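Local coordinates for protein esterase (Thermotoga maritima, PDB 3DOH) that probably hydrolyses carboxylic esters as a thermostable esterase that joins an alpha/beta-hydrolase domain to an N-terminal immunoglobulin-like domain, at residues Ala291-Cys295 with Ser361-Tyr366. Residues are numbered along the deposited sequence.
Sequences AIPIC and SWIPTY
Strand 291-294 runs extended until C295 turns off it (phi/psi 36/79°); helix 362-366 packs across one face, nearly antiparallel at 152°, axes 10.0 Å apart, with I294 CA 6.1 Å from W362 CA. No hydrogen bond joins the segments. I294, rotamer mt, is central: its CG2 sits 3.7 Å from W362 CA and 3.8 Å from S361 OG; its CD1 reaches T365 CG2 at 3.9 Å and, on Y366 (chi1 m), CZ at 3.4 Å and OH at 3.3 Å. Two residues earlier, on the same face, I292 CG2 lies 4.4 Å from T365 CG2. This strand belongs to the central sheet of the alpha/beta-hydrolase fold, beside that leading to the probable nucleophile elbow at S271. With C295 and W362 both chi1 p, C295 SG meets the W362 ring edge, 3.7 Å from CE3, a sulfur-aromatic contact; W362 stacks edge-to-face with H359, the likely triad histidine. T365 OG1 donates back to S361 O (2.6 Å), Y366 N bonds W362 O (2.9 Å), and Y366 OH hydrogen-bonds T268.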
loop_
_atom_site.group_PDB
_atom_site.type_symbol
_atom_site.label_atom_id
_atom_site.label_comp_id
_atom_site.label_asym_id
_atom_site.label_seq_id
_atom_site.Cartn_x
_atom_site.Cartn_y
_atom_site.Cartn_z
ATOM N N ALA A 291 -28.301 -38.839 -4.497
ATOM C CA ALA A 291 -26.879 -38.861 -4.241
ATOM C C ALA A 291 -26.257 -37.540 -4.682
ATOM O O ALA A 291 -26.697 -36.959 -5.678
ATOM C CB ALA A 291 -26.273 -39.988 -5.010
ATOM N N ILE A 292 -25.255 -37.053 -3.951
ATOM C CA ILE A 292 -24.383 -35.964 -4.426
ATOM C C ILE A 292 -22.922 -36.450 -4.353
ATOM O O ILE A 292 -22.263 -36.331 -3.303
ATOM C CB ILE A 292 -24.583 -34.644 -3.624
ATOM C CG1 ILE A 292 -26.054 -34.230 -3.641
ATOM C CG2 ILE A 292 -23.625 -33.528 -4.088
ATOM C CD1 ILE A 292 -26.421 -33.148 -2.576
ATOM N N PRO A 293 -22.422 -37.041 -5.442
ATOM C CA PRO A 293 -21.020 -37.400 -5.607
ATOM C C PRO A 293 -20.098 -36.282 -6.110
ATOM O O PRO A 293 -20.193 -35.864 -7.277
ATOM C CB PRO A 293 -21.083 -38.500 -6.644
ATOM C CG PRO A 293 -22.275 -38.189 -7.451
ATOM C CD PRO A 293 -23.245 -37.502 -6.564
ATOM N N ILE A 294 -19.175 -35.866 -5.243
ATOM C CA ILE A 294 -18.291 -34.740 -5.480
ATOM C C ILE A 294 -16.910 -35.254 -5.819
ATOM O O ILE A 294 -16.336 -36.020 -5.035
ATOM C CB ILE A 294 -18.216 -33.827 -4.229
ATOM C CG1 ILE A 294 -19.588 -33.287 -3.916
ATOM C CG2 ILE A 294 -17.282 -32.643 -4.458
ATOM C CD1 ILE A 294 -19.755 -32.979 -2.492
ATOM N N CYS A 295 -16.383 -34.826 -6.963
ATOM C CA CYS A 295 -15.110 -35.324 -7.462
ATOM C C CYS A 295 -14.941 -36.798 -7.128
ATOM O O CYS A 295 -14.238 -37.152 -6.181
ATOM C CB CYS A 295 -13.950 -34.516 -6.875
ATOM S SG CYS A 295 -14.012 -34.317 -5.078
ATOM N N SER A 361 -13.467 -29.205 -4.472
ATOM C CA SER A 361 -14.732 -28.706 -4.990
ATOM C C SER A 361 -15.889 -28.976 -4.045
ATOM O O SER A 361 -17.017 -28.533 -4.294
ATOM C CB SER A 361 -15.023 -29.237 -6.395
ATOM O OG SER A 361 -14.779 -30.624 -6.489
ATOM N N TRP A 362 -15.629 -29.712 -2.965
ATOM C CA TRP A 362 -16.687 -29.990 -1.994
ATOM C C TRP A 362 -17.028 -28.712 -1.207
ATOM O O TRP A 362 -18.149 -28.551 -0.685
ATOM C CB TRP A 362 -16.273 -31.118 -1.074
ATOM C CG TRP A 362 -14.898 -30.956 -0.443
ATOM C CD1 TRP A 362 -14.591 -30.252 0.707
ATOM C CD2 TRP A 362 -13.655 -31.521 -0.908
ATOM N NE1 TRP A 362 -13.229 -30.342 0.969
ATOM C CE2 TRP A 362 -12.637 -31.117 0.003
ATOM C CE3 TRP A 362 -13.304 -32.330 -1.989
ATOM C CZ2 TRP A 362 -11.289 -31.500 -0.148
ATOM C CZ3 TRP A 362 -11.944 -32.713 -2.141
ATOM C CH2 TRP A 362 -10.964 -32.306 -1.211
ATOM N N ILE A 363 -16.058 -27.799 -1.160
ATOM C CA ILE A 363 -16.204 -26.517 -0.464
ATOM C C ILE A 363 -17.325 -25.602 -1.005
ATOM O O ILE A 363 -18.221 -25.246 -0.265
ATOM C CB ILE A 363 -14.869 -25.775 -0.439
ATOM C CG1 ILE A 363 -13.872 -26.554 0.440
ATOM C CG2 ILE A 363 -15.078 -24.337 0.016
ATOM C CD1 ILE A 363 -12.396 -26.314 0.112
ATOM N N PRO A 364 -17.309 -25.226 -2.287
ATOM C CA PRO A 364 -18.499 -24.465 -2.666
ATOM C C PRO A 364 -19.756 -25.299 -2.661
ATOM O O PRO A 364 -20.864 -24.758 -2.520
ATOM C CB PRO A 364 -18.219 -24.037 -4.106
ATOM C CG PRO A 364 -17.024 -24.752 -4.519
ATOM C CD PRO A 364 -16.347 -25.373 -3.381
ATOM N N THR A 365 -19.609 -26.605 -2.853
ATOM C CA THR A 365 -20.773 -27.451 -3.050
ATOM C C THR A 365 -21.599 -27.512 -1.783
ATOM O O THR A 365 -22.793 -27.277 -1.837
ATOM C CB THR A 365 -20.341 -28.831 -3.492
ATOM O OG1 THR A 365 -19.618 -28.676 -4.710
ATOM C CG2 THR A 365 -21.508 -29.719 -3.718
ATOM N N TYR A 366 -20.960 -27.799 -0.647
ATOM C CA TYR A 366 -21.668 -27.819 0.633
ATOM C C TYR A 366 -22.128 -26.442 1.077
ATOM O O TYR A 366 -22.945 -26.317 2.003
ATOM C CB TYR A 366 -20.873 -28.554 1.730
ATOM C CG TYR A 366 -20.771 -30.033 1.421
ATOM C CD1 TYR A 366 -21.905 -30.750 1.037
ATOM C CD2 TYR A 366 -19.541 -30.717 1.472
ATOM C CE1 TYR A 366 -21.823 -32.113 0.731
ATOM C CE2 TYR A 366 -19.472 -32.091 1.143
ATOM C CZ TYR A 366 -20.620 -32.764 0.792
ATOM O OH TYR A 366 -20.592 -34.088 0.469
#